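Local coordinates for trafficking protein B (Neisseria gonorrhoeae, PDB 2H1C) that acts as the toxin of a type II toxin-antitoxin system, a PIN-domain protein with expected magnesium-dependent ribonuclease activity that joins its antitoxin in a promoter-binding complex, at residues H60-L63 and E64-L68; L76-E80 and P81-I85; V22-L25 and D26-L30; A108-A111 and K112-L116. All coordinates share one frame; numbering follows the deposited sequence.

Contact 1: residues H60-L63 and E64-L68; sequences HERL and EQSIL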
# COMPACT_ATOMS: atom_id res chain seq x y z
N HIS A 60 -11.81 -17.45 7.92
CA HIS A 60 -10.45 -17.49 7.39
C HIS A 60 -10.42 -18.58 6.31
O HIS A 60 -9.94 -18.36 5.20
CB HIS A 60 -9.45 -17.79 8.50
CG HIS A 60 -8.07 -18.07 8.00
ND1 HIS A 60 -7.68 -19.31 7.53
CD2 HIS A 60 -7.00 -17.26 7.82
CE1 HIS A 60 -6.44 -19.25 7.09
NE2 HIS A 60 -6.00 -18.02 7.26
N GLU A 61 -10.99 -19.74 6.63
CA GLU A 61 -11.05 -20.87 5.69
C GLU A 61 -11.80 -20.47 4.43
O GLU A 61 -11.34 -20.72 3.32
CB GLU A 61 -11.75 -22.07 6.34
CG GLU A 61 -12.01 -23.25 5.40
CD GLU A 61 -10.80 -24.16 5.22
OE1 GLU A 61 -10.35 -24.75 6.23
OE2 GLU A 61 -10.31 -24.28 4.07
N ARG A 62 -12.96 -19.84 4.60
CA ARG A 62 -13.75 -19.45 3.44
C ARG A 62 -13.05 -18.39 2.59
O ARG A 62 -13.09 -18.45 1.36
CB ARG A 62 -15.12 -18.96 3.88
CG ARG A 62 -15.97 -20.07 4.43
CD ARG A 62 -16.25 -21.12 3.36
NE ARG A 62 -17.11 -22.17 3.89
CZ ARG A 62 -16.68 -23.17 4.66
NH1 ARG A 62 -15.40 -23.26 4.98
NH2 ARG A 62 -17.55 -24.06 5.14
N LEU A 63 -12.42 -17.42 3.24
CA LEU A 63 -11.72 -16.39 2.48
C LEU A 63 -10.60 -17.00 1.63
O LEU A 63 -10.52 -16.78 0.41
CB LEU A 63 -11.11 -15.34 3.42
CG LEU A 63 -10.35 -14.21 2.71
CD1 LEU A 63 -11.29 -13.46 1.75
CD2 LEU A 63 -9.79 -13.26 3.75
N GLU A 64 -9.75 -17.78 2.28
CA GLU A 64 -8.61 -18.37 1.59
C GLU A 64 -8.93 -19.48 0.58
O GLU A 64 -8.36 -19.51 -0.52
CB GLU A 64 -7.61 -18.90 2.63
CG GLU A 64 -7.07 -17.85 3.62
CD GLU A 64 -6.38 -16.66 2.93
OE1 GLU A 64 -5.81 -16.85 1.83
OE2 GLU A 64 -6.39 -15.55 3.50
N GLN A 65 -9.85 -20.37 0.95
CA GLN A 65 -10.19 -21.50 0.09
C GLN A 65 -11.39 -21.36 -0.83
O GLN A 65 -11.55 -22.17 -1.75
CB GLN A 65 -10.38 -22.76 0.94
CG GLN A 65 -9.11 -23.27 1.62
CD GLN A 65 -7.99 -23.55 0.62
OE1 GLN A 65 -7.05 -22.77 0.47
NE2 GLN A 65 -8.11 -24.68 -0.09
N SER A 66 -12.24 -20.37 -0.60
CA SER A 66 -13.43 -20.22 -1.43
C SER A 66 -13.55 -18.87 -2.13
O SER A 66 -13.98 -18.80 -3.29
CB SER A 66 -14.69 -20.42 -0.58
OG SER A 66 -14.79 -21.75 -0.12
N ILE A 67 -13.20 -17.80 -1.43
CA ILE A 67 -13.33 -16.46 -2.02
C ILE A 67 -12.16 -16.03 -2.89
O ILE A 67 -12.35 -15.73 -4.07
CB ILE A 67 -13.57 -15.39 -0.92
CG1 ILE A 67 -14.89 -15.66 -0.21
CG2 ILE A 67 -13.61 -13.99 -1.55
CD1 ILE A 67 -15.07 -14.83 1.05
N LEU A 68 -10.95 -16.00 -2.32
CA LEU A 68 -9.79 -15.58 -3.09
C LEU A 68 -9.52 -16.37 -4.38
O LEU A 68 -9.05 -15.81 -5.36
CB LEU A 68 -8.55 -15.52 -2.20
CG LEU A 68 -8.58 -14.46 -1.08
CD1 LEU A 68 -7.20 -14.44 -0.38
CD2 LEU A 68 -8.89 -13.07 -1.66
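His60 turns one face of its imidazole to the aliphatic part of Glu64, whose CG stands 4.0 Å from the ring centroid, 20° off the normal: a CH-pi contact one helical turn apart. Glu64 is bent at its second torsion, and its carboxylate goes on to a salt bridge with Arg44 of helix 37-48. At the backbone, Glu64 N meets His60 O at 3.0 Å in a nearly straight bond. The Glu61 chain, bent at its second torsion, brings OE2 beside Gln65 CG, the carboxylate plane almost perpendicular to the amide, while its carbonyl takes Gln65 N. Arg62 O is gripped twice: Ser66 N lies above its carbonyl plane at 2.9 Å, and Ile67 N comes in close to the C=O direction, also at 2.9 Å. Arg62 NE makes a salt bridge to an acidic side chain of the bound peptide. Leu63, its CG trans to the backbone N (chi1 180°), sets CD1 against both Ile67 CB and Leu68 CG, each 4.0 Å away. Leu63 O receives Leu68 N in a straight i+5 bond at 2.9 Å. The change from i+4 to i+5 bonding marks a pi-type turn, at 64-67 toward the C-terminal end of helix 53-67 in the PIN domain.

Contact 2: residues L76-E80 and P81-I85; sequences LPFDE and PVAAI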
# COMPACT_ATOMS: atom_id res chain seq x y z
N LEU A 76 -4.29 -7.59 -8.13
CA LEU A 76 -3.32 -6.63 -8.65
C LEU A 76 -2.35 -6.02 -7.65
O LEU A 76 -2.77 -5.44 -6.66
CB LEU A 76 -4.07 -5.50 -9.34
CG LEU A 76 -5.07 -5.97 -10.42
CD1 LEU A 76 -5.94 -4.80 -10.87
CD2 LEU A 76 -4.30 -6.56 -11.59
N PRO A 77 -1.04 -6.12 -7.92
CA PRO A 77 -0.10 -5.54 -6.95
C PRO A 77 0.07 -4.02 -7.01
O PRO A 77 -0.28 -3.39 -8.01
CB PRO A 77 1.21 -6.27 -7.26
CG PRO A 77 1.14 -6.43 -8.75
CD PRO A 77 -0.32 -6.86 -8.98
N PHE A 78 0.57 -3.44 -5.92
CA PHE A 78 0.87 -2.02 -5.91
C PHE A 78 2.38 -2.06 -6.24
O PHE A 78 3.20 -2.35 -5.36
CB PHE A 78 0.66 -1.39 -4.52
CG PHE A 78 0.88 0.11 -4.51
CD1 PHE A 78 -0.16 0.98 -4.83
CD2 PHE A 78 2.14 0.64 -4.25
CE1 PHE A 78 0.06 2.37 -4.90
CE2 PHE A 78 2.38 2.02 -4.32
CZ PHE A 78 1.34 2.89 -4.64
N ASP A 79 2.72 -1.81 -7.49
CA ASP A 79 4.11 -1.85 -7.94
C ASP A 79 4.65 -0.48 -8.37
O ASP A 79 4.00 0.53 -8.18
CB ASP A 79 4.25 -2.85 -9.09
CG ASP A 79 3.29 -2.56 -10.23
OD1 ASP A 79 2.73 -1.44 -10.26
OD2 ASP A 79 3.09 -3.45 -11.09
N GLU A 80 5.85 -0.45 -8.95
CA GLU A 80 6.44 0.83 -9.36
C GLU A 80 5.58 1.72 -10.27
O GLU A 80 5.47 2.92 -10.04
CB GLU A 80 7.82 0.60 -9.98
CG GLU A 80 8.55 1.88 -10.37
CD GLU A 80 8.08 2.42 -11.70
OE1 GLU A 80 7.91 1.62 -12.64
OE2 GLU A 80 7.89 3.66 -11.82
N PRO A 81 4.97 1.15 -11.32
CA PRO A 81 4.13 1.96 -12.22
C PRO A 81 2.93 2.57 -11.47
O PRO A 81 2.54 3.71 -11.71
CB PRO A 81 3.69 0.95 -13.28
CG PRO A 81 4.83 -0.02 -13.31
CD PRO A 81 5.16 -0.21 -11.86
N VAL A 82 2.33 1.78 -10.59
CA VAL A 82 1.18 2.24 -9.81
C VAL A 82 1.63 3.35 -8.85
O VAL A 82 0.88 4.30 -8.58
CB VAL A 82 0.55 1.11 -9.00
CG1 VAL A 82 -0.69 1.62 -8.27
CG2 VAL A 82 0.18 -0.04 -9.92
N ALA A 83 2.84 3.22 -8.32
CA ALA A 83 3.37 4.24 -7.41
C ALA A 83 3.44 5.59 -8.11
O ALA A 83 3.17 6.63 -7.50
CB ALA A 83 4.75 3.82 -6.89
N ALA A 84 3.82 5.60 -9.39
CA ALA A 84 3.90 6.86 -10.15
C ALA A 84 2.53 7.51 -10.26
O ALA A 84 2.39 8.72 -10.08
CB ALA A 84 4.47 6.60 -11.55
N ILE A 85 1.53 6.71 -10.59
CA ILE A 85 0.16 7.21 -10.73
C ILE A 85 -0.35 7.71 -9.37
O ILE A 85 -1.03 8.73 -9.29
CB ILE A 85 -0.75 6.10 -11.28
CG1 ILE A 85 -0.28 5.77 -12.70
CG2 ILE A 85 -2.22 6.55 -11.27
CD1 ILE A 85 -0.90 4.52 -13.30
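Asp79 caps helix 80-94 with its side chain and also bonds the first turn through its carbonyl. As the N-cap, its OD1 accepts from Val82 N at 3.3 Å, met nearly along the C-O direction (N-H...O angle 161°). The first torsion sets CG between the backbone N and the carbonyl carbon (chi1 54°), which folds the carboxylate back over the start of the helix. The carbonyl of Asp79 takes Ala83 N at 2.9 Å, and Glu80 O follows with Ala84 N at 3.2 Å; these two i+4 bonds open the helix. A helix N-terminus would be expected to stabilise negative charge on the Asp79 carboxylate.

Apolar contacts come from Phe78, which reaches back over the helix with CG trans to the backbone N (chi1 -176°). Val82 CB lies over one face of the ring, offset toward the rim, with Val82 CG1 3.5 Å from Phe78 CE1. The CE2-CZ side of the ring reaches Ala83, with Phe78 CE2 3.9 Å from Ala83 CB.

Among charged groups, Glu80 sends OE2 to a salt bridge with Arg44 of the second subunit. Phe78 also meets Tyr106 edge-to-face, while Val82 packs on Ala109 and Thr110; the turn thus links strand 75-76, outermost within this chain, to helix 80-94, packed against helix 102-114 and the second subunit.

Contact 3: residues V22-L25 and D26-L30; sequences VAWL and DSLIL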
# COMPACT_ATOMS: atom_id res chain seq x y z
N VAL A 22 -25.79 -6.97 -3.57
CA VAL A 22 -25.62 -8.38 -3.86
C VAL A 22 -26.04 -8.65 -5.31
O VAL A 22 -25.30 -9.29 -6.06
CB VAL A 22 -26.43 -9.24 -2.90
CG1 VAL A 22 -26.29 -10.72 -3.28
CG2 VAL A 22 -25.90 -9.01 -1.47
N ALA A 23 -27.22 -8.16 -5.71
CA ALA A 23 -27.69 -8.35 -7.09
C ALA A 23 -26.72 -7.79 -8.13
O ALA A 23 -26.48 -8.40 -9.19
CB ALA A 23 -29.08 -7.72 -7.28
N TRP A 24 -26.18 -6.60 -7.86
CA TRP A 24 -25.23 -6.01 -8.79
C TRP A 24 -24.00 -6.90 -8.93
O TRP A 24 -23.50 -7.13 -10.04
CB TRP A 24 -24.76 -4.63 -8.32
CG TRP A 24 -23.76 -4.03 -9.26
CD1 TRP A 24 -24.00 -3.51 -10.50
CD2 TRP A 24 -22.35 -3.95 -9.05
NE1 TRP A 24 -22.81 -3.11 -11.09
CE2 TRP A 24 -21.79 -3.37 -10.21
CE3 TRP A 24 -21.50 -4.31 -8.00
CZ2 TRP A 24 -20.41 -3.14 -10.35
CZ3 TRP A 24 -20.13 -4.09 -8.13
CH2 TRP A 24 -19.61 -3.50 -9.30
N LEU A 25 -23.50 -7.39 -7.81
CA LEU A 25 -22.33 -8.26 -7.86
C LEU A 25 -22.64 -9.50 -8.71
O LEU A 25 -21.78 -9.99 -9.44
CB LEU A 25 -21.90 -8.67 -6.46
CG LEU A 25 -21.24 -7.60 -5.60
CD1 LEU A 25 -21.23 -8.06 -4.15
CD2 LEU A 25 -19.81 -7.33 -6.09
N ASP A 26 -23.88 -10.00 -8.62
CA ASP A 26 -24.30 -11.18 -9.38
C ASP A 26 -24.44 -10.97 -10.88
O ASP A 26 -24.50 -11.94 -11.63
CB ASP A 26 -25.63 -11.73 -8.85
CG ASP A 26 -25.48 -12.44 -7.54
OD1 ASP A 26 -24.37 -12.95 -7.26
OD2 ASP A 26 -26.47 -12.51 -6.78
N SER A 27 -24.50 -9.72 -11.32
CA SER A 27 -24.64 -9.43 -12.73
C SER A 27 -23.28 -9.33 -13.42
O SER A 27 -23.20 -9.26 -14.65
CB SER A 27 -25.40 -8.12 -12.94
OG SER A 27 -24.62 -7.00 -12.53
N LEU A 28 -22.21 -9.31 -12.64
CA LEU A 28 -20.87 -9.18 -13.20
C LEU A 28 -20.28 -10.46 -13.76
O LEU A 28 -20.60 -11.56 -13.30
CB LEU A 28 -19.91 -8.63 -12.13
CG LEU A 28 -20.31 -7.34 -11.42
CD1 LEU A 28 -19.24 -7.03 -10.36
CD2 LEU A 28 -20.45 -6.19 -12.40
N ILE A 29 -19.41 -10.32 -14.77
CA ILE A 29 -18.73 -11.49 -15.33
C ILE A 29 -17.46 -11.57 -14.48
O ILE A 29 -16.67 -10.64 -14.46
CB ILE A 29 -18.33 -11.29 -16.80
CG1 ILE A 29 -19.58 -11.35 -17.69
CG2 ILE A 29 -17.35 -12.38 -17.23
CD1 ILE A 29 -20.48 -10.17 -17.53
N LEU A 30 -17.29 -12.69 -13.78
CA LEU A 30 -16.15 -12.86 -12.86
C LEU A 30 -14.77 -12.50 -13.41
O LEU A 30 -13.98 -11.82 -12.74
CB LEU A 30 -16.11 -14.30 -12.36
CG LEU A 30 -15.12 -14.63 -11.25
CD1 LEU A 30 -15.37 -13.73 -10.05
CD2 LEU A 30 -15.27 -16.10 -10.86
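Asp26 continues the helix from Val22, its N bonded to Val22 O at 3.0 Å in the plane of that carbonyl. The two side chains run side by side in the same direction, Asp26 OD2 lying 3.9 Å from Val22 CG1, and Asp26 OD1 accepts a hydrogen bond from the backbone of the bound peptide. Ser27 then closes on Trp24 O with two groups. Its hydroxyl, held between the backbone N and the carbonyl carbon (chi1 70°), gives a 2.7 Å bond from OG to Trp24 O, while Ser27 N reaches the same oxygen at 3.1 Å from well above the carbonyl plane. With only a weak bond from Ser27 N to Ala23 O, the i+4 pattern gives way to i+3 bonding, and helix 19-27 of the PIN domain frays here into the loop before strand 33-36. Leu28 N donates to Leu25 O at 3.3 Å, again from above the carbonyl plane. Both methyls of Leu28 lie over one face of the Trp24 indole: Leu28 CD1 stands 3.9 Å from the centroid of the six-membered ring, 20° off the normal, and Leu28 CD2 is 3.7 Å from Trp24 CZ2. Trp24 also packs on Ile2 and Leu4 of strand 2-4 and meets the ring of Phe134.

Contact 4: residues A108-A111 and K112-L116; sequences AATA and KQHSL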
# COMPACT_ATOMS: atom_id res chain seq x y z
N ALA A 108 -7.22 3.77 -6.03
CA ALA A 108 -7.49 4.58 -7.21
C ALA A 108 -6.36 4.48 -8.24
O ALA A 108 -6.62 4.36 -9.44
CB ALA A 108 -7.73 6.03 -6.81
N ALA A 109 -5.11 4.49 -7.78
CA ALA A 109 -3.97 4.40 -8.70
C ALA A 109 -3.92 3.03 -9.40
O ALA A 109 -3.56 2.94 -10.57
CB ALA A 109 -2.65 4.65 -7.94
N THR A 110 -4.29 1.98 -8.67
CA THR A 110 -4.30 0.64 -9.25
C THR A 110 -5.34 0.59 -10.37
O THR A 110 -5.07 0.10 -11.47
CB THR A 110 -4.64 -0.44 -8.18
OG1 THR A 110 -3.62 -0.43 -7.16
CG2 THR A 110 -4.72 -1.84 -8.82
N ALA A 111 -6.52 1.15 -10.11
CA ALA A 111 -7.59 1.17 -11.10
C ALA A 111 -7.20 1.98 -12.34
O ALA A 111 -7.41 1.54 -13.47
CB ALA A 111 -8.87 1.73 -10.48
N LYS A 112 -6.62 3.15 -12.13
CA LYS A 112 -6.23 3.99 -13.27
C LYS A 112 -5.17 3.29 -14.12
O LYS A 112 -5.24 3.30 -15.35
CB LYS A 112 -5.71 5.35 -12.79
CG LYS A 112 -5.19 6.25 -13.90
CD LYS A 112 -5.00 7.69 -13.45
CE LYS A 112 -6.33 8.41 -13.30
NZ LYS A 112 -6.18 9.88 -13.02
N GLN A 113 -4.20 2.66 -13.45
CA GLN A 113 -3.13 1.96 -14.14
C GLN A 113 -3.65 0.84 -15.03
O GLN A 113 -3.10 0.59 -16.11
CB GLN A 113 -2.14 1.41 -13.10
CG GLN A 113 -0.74 1.19 -13.61
CD GLN A 113 -0.60 -0.10 -14.37
OE1 GLN A 113 -1.07 -1.14 -13.92
NE2 GLN A 113 0.05 -0.04 -15.53
N HIS A 114 -4.72 0.18 -14.59
CA HIS A 114 -5.31 -0.95 -15.33
C HIS A 114 -6.60 -0.63 -16.08
O HIS A 114 -7.26 -1.54 -16.58
CB HIS A 114 -5.57 -2.11 -14.37
CG HIS A 114 -4.33 -2.70 -13.80
ND1 HIS A 114 -3.53 -3.58 -14.52
CD2 HIS A 114 -3.71 -2.54 -12.60
CE1 HIS A 114 -2.49 -3.92 -13.79
NE2 HIS A 114 -2.57 -3.30 -12.62
N SER A 115 -6.96 0.65 -16.13
CA SER A 115 -8.16 1.11 -16.82
C SER A 115 -9.43 0.48 -16.26
O SER A 115 -10.32 0.07 -17.01
CB SER A 115 -8.06 0.79 -18.31
OG SER A 115 -6.98 1.48 -18.89
N LEU A 116 -9.53 0.41 -14.94
CA LEU A 116 -10.69 -0.18 -14.29
C LEU A 116 -11.59 0.85 -13.64
O LEU A 116 -11.14 1.93 -13.28
CB LEU A 116 -10.23 -1.13 -13.19
CG LEU A 116 -9.16 -2.12 -13.66
CD1 LEU A 116 -8.65 -2.93 -12.46
CD2 LEU A 116 -9.74 -3.04 -14.70
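This is the C-terminal end of helix 102-114, a local contact in which the last turns close in a Schellman motif just before strand 117-119. Ala111 and Leu116 meet at the heart of it: Leu116 N donates to Ala111 O at 2.8 Å in an almost straight bond (175°), as Ser115, with a positive phi of 60°, turns the chain back and gives a weak bond from its N to Lys112 O (3.3 Å). The same reversal brings Leu116 CB to 4.2 Å from Ala111 CB. Further up, Lys112 N bonds to Ala108 O at 2.9 Å and Gln113 N to Ala109 O at 3.0 Å, both ordinary helical bonds.

His114 N is held to Thr110 O at 3.1 Å. His114 CG lies beside its backbone N, opposite the carbonyl carbon (chi1 -66°), which lays the ring alongside Thr110: Thr110 O sits at the ring edge, near its plane, 3.2 Å from His114 CD2, and Thr110 CG2 touches the same carbon at 4.0 Å. Thr110 OG1 hydrogen-bonds Tyr106 O, and Thr110 lies, with Ser36 and Leu76, at a bound magnesium ion. Lys112 NZ hydrogen-bonds Ala129 O.

Ala111 O, near the helix end, thus takes one strong bond from Leu116 N and a weak one from His114 N, while Ala111 and Leu116 pack on Leu3, and Leu116 also on Leu76, so the apolar side of the turn faces strands of the sheet.

Overall arrangement
Contacts 2 and 4 form the one touching pair, their centres about 9 Å apart. Ile85 CD1 meets Gln113 CG at 3.4 Å and Leu76 CD1 meets His114 CD2 at 3.6 Å, so strand 75-76 and the start of helix 80-94 both pack on helix 102-114. Leu76 and Thr110, one from each, belong with Ser36 to the same magnesium site. Contacts 1 and 3, about 19 Å apart between centres, both touch the bound peptide. The side chain of His60 in contact 1 lies about 4 Å from a bound magnesium ion. Of the predicted magnesium ligands, Asp104 is about 6 Å from Ala108 in contact 4 and Asp5 about 9 Å from Trp24 in contact 3, side chain to side chain.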